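Local coordinates for probable tRNA pseudouridine synthase D (Methanosarcina mazei, PDB 1Z2Z), which probably isomerises uridine 13 of transfer RNAs to pseudouridine, as a member of the TruD family of pseudouridine synthases, at residues A[257-260]-A[265-268]; A[268-273]-A[371-376]. All coordinates share one frame; numbering follows the deposited sequence.

Contact 1: A[257-260]-A[265-268]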
ATOM      1  N   SER A 257     -16.262  22.108  -3.014  1.00 66.69           N
ATOM      2  CA  SER A 257     -16.945  20.896  -2.578  1.00 66.32           C
ATOM      3  C   SER A 257     -15.981  19.992  -1.805  1.00 65.49           C
ATOM      4  O   SER A 257     -16.401  19.020  -1.195  1.00 65.20           O
ATOM      5  CB  SER A 257     -17.525  20.142  -3.777  1.00 66.08           C
ATOM      6  OG  SER A 257     -16.498  19.575  -4.563  1.00 66.82           O
ATOM      7  N   PHE A 258     -14.694  20.331  -1.815  1.00 64.93           N
ATOM      8  CA  PHE A 258     -13.687  19.541  -1.116  1.00 64.43           C
ATOM      9  C   PHE A 258     -13.440  20.027   0.297  1.00 65.64           C
ATOM     10  O   PHE A 258     -12.796  19.341   1.094  1.00 65.38           O
ATOM     11  CB  PHE A 258     -12.366  19.588  -1.870  1.00 63.30           C
ATOM     12  CG  PHE A 258     -12.398  18.875  -3.178  1.00 62.86           C
ATOM     13  CD1 PHE A 258     -12.408  17.486  -3.226  1.00 63.16           C
ATOM     14  CD2 PHE A 258     -12.410  19.588  -4.368  1.00 62.35           C
ATOM     15  CE1 PHE A 258     -12.430  16.818  -4.441  1.00 62.54           C
ATOM     16  CE2 PHE A 258     -12.432  18.930  -5.588  1.00 62.40           C
ATOM     17  CZ  PHE A 258     -12.440  17.543  -5.626  1.00 62.11           C
ATOM     18  N   ARG A 259     -13.940  21.222   0.598  1.00 67.65           N
ATOM     19  CA  ARG A 259     -13.760  21.831   1.916  1.00 68.81           C
ATOM     20  C   ARG A 259     -14.716  21.256   2.958  1.00 68.76           C
ATOM     21  O   ARG A 259     -14.900  21.829   4.033  1.00 69.25           O
ATOM     22  CB  ARG A 259     -13.947  23.353   1.810  1.00 69.71           C
ATOM     23  CG  ARG A 259     -12.756  24.165   2.321  1.00 70.61           C
ATOM     24  CD  ARG A 259     -12.880  25.648   1.978  1.00 71.11           C
ATOM     25  NE  ARG A 259     -11.691  26.420   2.347  1.00 71.83           N
ATOM     26  CZ  ARG A 259     -10.460  26.188   1.887  1.00 72.79           C
ATOM     27  NH1 ARG A 259     -10.238  25.197   1.034  1.00 72.08           N
ATOM     28  NH2 ARG A 259      -9.446  26.958   2.268  1.00 73.34           N
ATOM     29  N   VAL A 260     -15.312  20.114   2.634  1.00 68.16           N
ATOM     30  CA  VAL A 260     -16.246  19.452   3.534  1.00 68.53           C
ATOM     31  C   VAL A 260     -15.607  18.202   4.146  1.00 68.56           C
ATOM     32  O   VAL A 260     -16.051  17.697   5.182  1.00 68.16           O
ATOM     33  CB  VAL A 260     -17.529  19.073   2.773  1.00 69.08           C
ATOM     34  CG1 VAL A 260     -18.333  20.327   2.447  1.00 70.22           C
ATOM     35  CG2 VAL A 260     -17.167  18.362   1.488  1.00 69.14           C
ATOM     36  N   LEU A 265      -8.586  12.666   2.676  1.00 81.79           N
ATOM     37  CA  LEU A 265      -8.573  12.662   1.217  1.00 80.83           C
ATOM     38  C   LEU A 265      -8.156  14.041   0.737  1.00 80.01           C
ATOM     39  O   LEU A 265      -7.604  14.187  -0.353  1.00 81.50           O
ATOM     40  CB  LEU A 265      -9.958  12.319   0.650  1.00 80.77           C
ATOM     41  CG  LEU A 265     -10.391  10.853   0.653  1.00 80.36           C
ATOM     42  CD1 LEU A 265      -9.388  10.016  -0.133  1.00 79.61           C
ATOM     43  CD2 LEU A 265     -10.505  10.359   2.082  1.00 80.96           C
ATOM     44  N   TYR A 266      -8.424  15.042   1.569  1.00 78.18           N
ATOM     45  CA  TYR A 266      -8.088  16.431   1.271  1.00 76.64           C
ATOM     46  C   TYR A 266      -6.829  16.517   0.413  1.00 74.00           C
ATOM     47  O   TYR A 266      -6.764  17.293  -0.538  1.00 74.07           O
ATOM     48  CB  TYR A 266      -7.880  17.200   2.582  1.00 78.85           C
ATOM     49  CG  TYR A 266      -7.835  18.700   2.419  1.00 79.97           C
ATOM     50  CD1 TYR A 266      -8.875  19.379   1.779  1.00 79.84           C
ATOM     51  CD2 TYR A 266      -6.744  19.440   2.884  1.00 80.82           C
ATOM     52  CE1 TYR A 266      -8.828  20.757   1.598  1.00 80.87           C
ATOM     53  CE2 TYR A 266      -6.685  20.820   2.709  1.00 81.44           C
ATOM     54  CZ  TYR A 266      -7.727  21.472   2.064  1.00 81.43           C
ATOM     55  OH  TYR A 266      -7.658  22.831   1.868  1.00 82.30           O
ATOM     56  N   ARG A 267      -5.834  15.703   0.742  1.00 70.49           N
ATOM     57  CA  ARG A 267      -4.599  15.709  -0.010  1.00 68.22           C
ATOM     58  C   ARG A 267      -4.254  14.334  -0.596  1.00 67.66           C
ATOM     59  O   ARG A 267      -3.228  14.180  -1.260  1.00 66.92           O
ATOM     60  CB  ARG A 267      -3.458  16.218   0.881  1.00 67.45           C
ATOM     61  CG  ARG A 267      -3.778  17.524   1.606  1.00 64.41           C
ATOM     62  CD  ARG A 267      -2.549  18.124   2.285  1.00 61.90           C
ATOM     63  NE  ARG A 267      -1.709  18.861   1.347  1.00 59.79           N
ATOM     64  CZ  ARG A 267      -0.457  18.541   1.045  1.00 58.44           C
ATOM     65  NH1 ARG A 267       0.120  17.488   1.610  1.00 56.95           N
ATOM     66  NH2 ARG A 267       0.216  19.275   0.169  1.00 58.32           N
HETATM   67  N   MSE A 268      -5.103  13.334  -0.357  1.00 67.69           N
HETATM   68  CA  MSE A 268      -4.849  11.991  -0.890  1.00 66.56           C
HETATM   69  C   MSE A 268      -4.960  11.976  -2.410  1.00 62.66           C
HETATM   70  O   MSE A 268      -4.193  11.301  -3.096  1.00 62.18           O
HETATM   71  CB  MSE A 268      -5.828  10.965  -0.311  1.00 71.23           C
HETATM   72  CG  MSE A 268      -5.594  10.602   1.151  1.00 78.06           C
HETATM   73 SE   MSE A 268      -6.541   8.948   1.645  1.00 88.18          SE
HETATM   74  CE  MSE A 268      -5.014   7.838   2.165  1.00 83.68           C
TER
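Tyr266 lays the edge of its ring against the backbone of Phe258 and carries its hydroxyl on to the guanidinium group of Arg259. The carbonyl O of Phe258 lies near the plane of the ring, 4.0 Å from CD1 of Tyr266, and faces the ring edge at a loose packing distance. With CG anti to the backbone N (chi1 -167°), the tyrosine leans off the first turn of helix 263-287 and back over the loop that precedes it. Arg259 starts out in the other direction: its CB points away from the helix, but the chain runs extended from CG to NE and then brings the guanidinium round, leaving NH1 3.6 Å from OH of Tyr266. That spacing is a packing contact, and the guanidinium and ring planes stand 59° apart.

Phe258 turns its own ring into the interior, onto Met243 of helix 238-249 and Ala197 of helix 194-202. Both polar ends share a partner beyond the two segments. Glu378 forms a salt bridge with Arg259 through one carboxylate oxygen and a weak hydrogen bond with the Tyr266 hydroxyl through the other. The loop and the start of the helix are therefore joined indirectly in their polar part: one carboxylate pairs with the arginine and, weakly, with the phenol, and its negative charge probably steadies the guanidinium beside the hydroxyl.

Contact 2: A[268-273]-A[371-376]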
HETATM    1  N   MSE A 268      -5.103  13.334  -0.357  1.00 67.69           N
HETATM    2  CA  MSE A 268      -4.849  11.991  -0.890  1.00 66.56           C
HETATM    3  C   MSE A 268      -4.960  11.976  -2.410  1.00 62.66           C
HETATM    4  O   MSE A 268      -4.193  11.301  -3.096  1.00 62.18           O
HETATM    5  CB  MSE A 268      -5.828  10.965  -0.311  1.00 71.23           C
HETATM    6  CG  MSE A 268      -5.594  10.602   1.151  1.00 78.06           C
HETATM    7 SE   MSE A 268      -6.541   8.948   1.645  1.00 88.18          SE
HETATM    8  CE  MSE A 268      -5.014   7.838   2.165  1.00 83.68           C
ATOM      9  N   PHE A 269      -5.916  12.723  -2.940  1.00 57.96           N
ATOM     10  CA  PHE A 269      -6.083  12.770  -4.376  1.00 53.91           C
ATOM     11  C   PHE A 269      -4.774  13.156  -5.060  1.00 51.85           C
ATOM     12  O   PHE A 269      -4.222  12.367  -5.827  1.00 50.51           O
ATOM     13  CB  PHE A 269      -7.180  13.759  -4.737  1.00 52.20           C
ATOM     14  CG  PHE A 269      -8.453  13.523  -3.992  1.00 52.55           C
ATOM     15  CD1 PHE A 269      -9.010  14.527  -3.215  1.00 52.26           C
ATOM     16  CD2 PHE A 269      -9.108  12.302  -4.076  1.00 53.10           C
ATOM     17  CE1 PHE A 269     -10.190  14.312  -2.513  1.00 52.05           C
ATOM     18  CE2 PHE A 269     -10.291  12.080  -3.377  1.00 52.28           C
ATOM     19  CZ  PHE A 269     -10.836  13.089  -2.605  1.00 51.74           C
ATOM     20  N   VAL A 270      -4.268  14.355  -4.774  1.00 49.69           N
ATOM     21  CA  VAL A 270      -3.027  14.819  -5.398  1.00 47.38           C
ATOM     22  C   VAL A 270      -1.887  13.819  -5.173  1.00 46.75           C
ATOM     23  O   VAL A 270      -1.108  13.545  -6.090  1.00 45.39           O
ATOM     24  CB  VAL A 270      -2.600  16.245  -4.881  1.00 47.46           C
ATOM     25  CG1 VAL A 270      -1.229  16.618  -5.436  1.00 46.32           C
ATOM     26  CG2 VAL A 270      -3.621  17.307  -5.322  1.00 45.02           C
ATOM     27  N   HIS A 271      -1.799  13.265  -3.963  1.00 46.06           N
ATOM     28  CA  HIS A 271      -0.759  12.287  -3.633  1.00 45.60           C
ATOM     29  C   HIS A 271      -0.941  11.029  -4.485  1.00 46.36           C
ATOM     30  O   HIS A 271       0.028  10.334  -4.826  1.00 46.52           O
ATOM     31  CB  HIS A 271      -0.815  11.938  -2.139  1.00 43.41           C
ATOM     32  CG  HIS A 271       0.157  10.877  -1.724  1.00 42.32           C
ATOM     33  ND1 HIS A 271      -0.015   9.545  -2.034  1.00 43.44           N
ATOM     34  CD2 HIS A 271       1.300  10.945  -1.000  1.00 42.93           C
ATOM     35  CE1 HIS A 271       0.975   8.841  -1.518  1.00 43.28           C
ATOM     36  NE2 HIS A 271       1.788   9.667  -0.884  1.00 41.76           N
ATOM     37  N   GLY A 272      -2.190  10.736  -4.825  1.00 46.44           N
ATOM     38  CA  GLY A 272      -2.457   9.584  -5.660  1.00 46.40           C
ATOM     39  C   GLY A 272      -1.832   9.848  -7.017  1.00 46.41           C
ATOM     40  O   GLY A 272      -0.917   9.131  -7.424  1.00 46.87           O
ATOM     41  N   TYR A 273      -2.312  10.893  -7.700  1.00 45.70           N
ATOM     42  CA  TYR A 273      -1.816  11.274  -9.025  1.00 44.20           C
ATOM     43  C   TYR A 273      -0.310  11.290  -9.063  1.00 43.39           C
ATOM     44  O   TYR A 273       0.294  11.099 -10.117  1.00 42.65           O
ATOM     45  CB  TYR A 273      -2.332  12.653  -9.427  1.00 46.37           C
ATOM     46  CG  TYR A 273      -1.932  13.062 -10.831  1.00 50.02           C
ATOM     47  CD1 TYR A 273      -2.197  12.231 -11.921  1.00 51.16           C
ATOM     48  CD2 TYR A 273      -1.324  14.294 -11.077  1.00 51.11           C
ATOM     49  CE1 TYR A 273      -1.871  12.617 -13.221  1.00 51.89           C
ATOM     50  CE2 TYR A 273      -0.996  14.692 -12.373  1.00 52.75           C
ATOM     51  CZ  TYR A 273      -1.273  13.850 -13.440  1.00 53.80           C
ATOM     52  OH  TYR A 273      -0.950  14.244 -14.725  1.00 55.20           O
ATOM     53  N   PHE A 371       1.080  21.784  -9.921  1.00 78.62           N
ATOM     54  CA  PHE A 371       0.889  21.199  -8.594  1.00 78.14           C
ATOM     55  C   PHE A 371       0.648  22.245  -7.519  1.00 77.89           C
ATOM     56  O   PHE A 371       0.951  22.027  -6.345  1.00 77.37           O
ATOM     57  CB  PHE A 371       2.085  20.335  -8.183  1.00 78.21           C
ATOM     58  CG  PHE A 371       1.973  18.902  -8.622  1.00 78.43           C
ATOM     59  CD1 PHE A 371       2.522  18.479  -9.830  1.00 78.96           C
ATOM     60  CD2 PHE A 371       1.315  17.971  -7.824  1.00 78.36           C
ATOM     61  CE1 PHE A 371       2.413  17.150 -10.244  1.00 78.69           C
ATOM     62  CE2 PHE A 371       1.198  16.644  -8.226  1.00 79.04           C
ATOM     63  CZ  PHE A 371       1.753  16.231  -9.439  1.00 79.13           C
ATOM     64  N   ASN A 372       0.103  23.381  -7.929  1.00 77.84           N
ATOM     65  CA  ASN A 372      -0.206  24.451  -7.001  1.00 78.16           C
ATOM     66  C   ASN A 372      -1.655  24.856  -7.197  1.00 77.63           C
ATOM     67  O   ASN A 372      -1.959  25.908  -7.751  1.00 78.56           O
ATOM     68  CB  ASN A 372       0.727  25.645  -7.226  1.00 79.17           C
ATOM     69  CG  ASN A 372       2.144  25.374  -6.750  1.00 79.62           C
ATOM     70  OD1 ASN A 372       2.845  24.523  -7.299  1.00 79.86           O
ATOM     71  ND2 ASN A 372       2.567  26.095  -5.715  1.00 78.75           N
ATOM     72  N   ILE A 373      -2.552  23.998  -6.742  1.00 76.77           N
ATOM     73  CA  ILE A 373      -3.974  24.253  -6.866  1.00 76.26           C
ATOM     74  C   ILE A 373      -4.330  25.672  -6.418  1.00 75.96           C
ATOM     75  O   ILE A 373      -4.163  26.014  -5.250  1.00 75.81           O
ATOM     76  CB  ILE A 373      -4.777  23.238  -6.024  1.00 75.57           C
ATOM     77  CG1 ILE A 373      -4.487  21.812  -6.503  1.00 75.59           C
ATOM     78  CG2 ILE A 373      -6.262  23.532  -6.131  1.00 75.21           C
ATOM     79  CD1 ILE A 373      -3.069  21.336  -6.257  1.00 74.19           C
ATOM     80  N   GLU A 374      -4.812  26.498  -7.347  1.00 76.31           N
ATOM     81  CA  GLU A 374      -5.197  27.869  -7.017  1.00 77.09           C
ATOM     82  C   GLU A 374      -6.405  27.864  -6.084  1.00 76.89           C
ATOM     83  O   GLU A 374      -6.364  28.447  -5.004  1.00 77.37           O
ATOM     84  CB  GLU A 374      -5.539  28.670  -8.286  1.00 77.75           C
ATOM     85  CG  GLU A 374      -4.369  28.900  -9.247  1.00 79.02           C
ATOM     86  CD  GLU A 374      -4.767  29.695 -10.487  1.00 79.26           C
ATOM     87  OE1 GLU A 374      -5.633  29.228 -11.255  1.00 80.72           O
ATOM     88  OE2 GLU A 374      -4.212  30.789 -10.702  1.00 79.79           O
ATOM     89  N   LYS A 375      -7.477  27.199  -6.504  1.00 76.75           N
ATOM     90  CA  LYS A 375      -8.700  27.123  -5.708  1.00 76.89           C
ATOM     91  C   LYS A 375      -8.398  26.573  -4.310  1.00 77.05           C
ATOM     92  O   LYS A 375      -8.889  27.096  -3.308  1.00 76.38           O
ATOM     93  CB  LYS A 375      -9.719  26.221  -6.407  1.00 76.78           C
ATOM     94  CG  LYS A 375      -9.802  26.427  -7.912  1.00 76.18           C
ATOM     95  CD  LYS A 375     -10.427  27.757  -8.266  1.00 76.05           C
ATOM     96  CE  LYS A 375     -11.890  27.783  -7.865  1.00 76.00           C
ATOM     97  NZ  LYS A 375     -12.584  29.020  -8.310  1.00 74.50           N
ATOM     98  N   PHE A 376      -7.590  25.514  -4.257  1.00 76.87           N
ATOM     99  CA  PHE A 376      -7.205  24.885  -2.995  1.00 77.46           C
ATOM    100  C   PHE A 376      -5.699  24.766  -2.818  1.00 77.32           C
ATOM    101  O   PHE A 376      -5.122  23.694  -3.012  1.00 77.52           O
ATOM    102  CB  PHE A 376      -7.815  23.489  -2.863  1.00 77.64           C
ATOM    103  CG  PHE A 376      -9.145  23.477  -2.194  1.00 78.43           C
ATOM    104  CD1 PHE A 376      -9.406  22.591  -1.158  1.00 78.54           C
ATOM    105  CD2 PHE A 376     -10.141  24.360  -2.595  1.00 80.03           C
ATOM    106  CE1 PHE A 376     -10.644  22.583  -0.525  1.00 79.85           C
ATOM    107  CE2 PHE A 376     -11.385  24.363  -1.972  1.00 81.12           C
ATOM    108  CZ  PHE A 376     -11.638  23.471  -0.933  1.00 80.76           C
TER
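Phe371 and Val270 form the larger part of this apolar contact, with Tyr273, one helical turn further on, closing against the same phenylalanine. The CG1 methyl of Val270 meets the edge of the Phe371 ring near its plane, 3.7 Å from CE2 and equally close to CD2, as the valine and the phenylalanine run alongside one another, pointing opposite ways. Val270 divides its branches between two partners: CG1, anti to the backbone N (chi1 174°), serves Phe371, while CG2 meets Ile373 tip to tip, 4.2 Å from its CD1. At the tip of the phenylalanine ring, next to CE2, CZ of Phe371 lies 4.0 Å from CD2 of Tyr273, an oblique approach of the two aromatic groups. All four side chains are buried, and the contact between them is wholly apolar.

The segment 371-376 belongs to the loop between helix 352-363 and strand 389-391, and Phe371 and Ile373 of this loop meet the long helix 263-287. Helix 182-191 contributes to the same packing, with Val190 against Tyr273 and Ile189 against Ile373, while Phe194 at the start of helix 194-202 also touches Ile373.

Contacts 1 and 2 follow each other along helix 263-287, where their helical segments abut at Met268, their centres about 9 Å apart. Contact 2 is core, with every touching residue buried, and joins parts of the chain almost a hundred residues apart. Contact 1 is local and only partly buried, packing the helix start against the loop just before it, and a charged group takes part on its solvent-exposed side. Beyond its contact with the helix at Phe371 and Ile373, segment 371-376 also reaches contact 1 through Phe376, whose ring packs on Phe258 and Tyr266 and makes a cation-pi interaction with Arg259. Phe258 also packs on Phe269, which lies in the helical segment of contact 2.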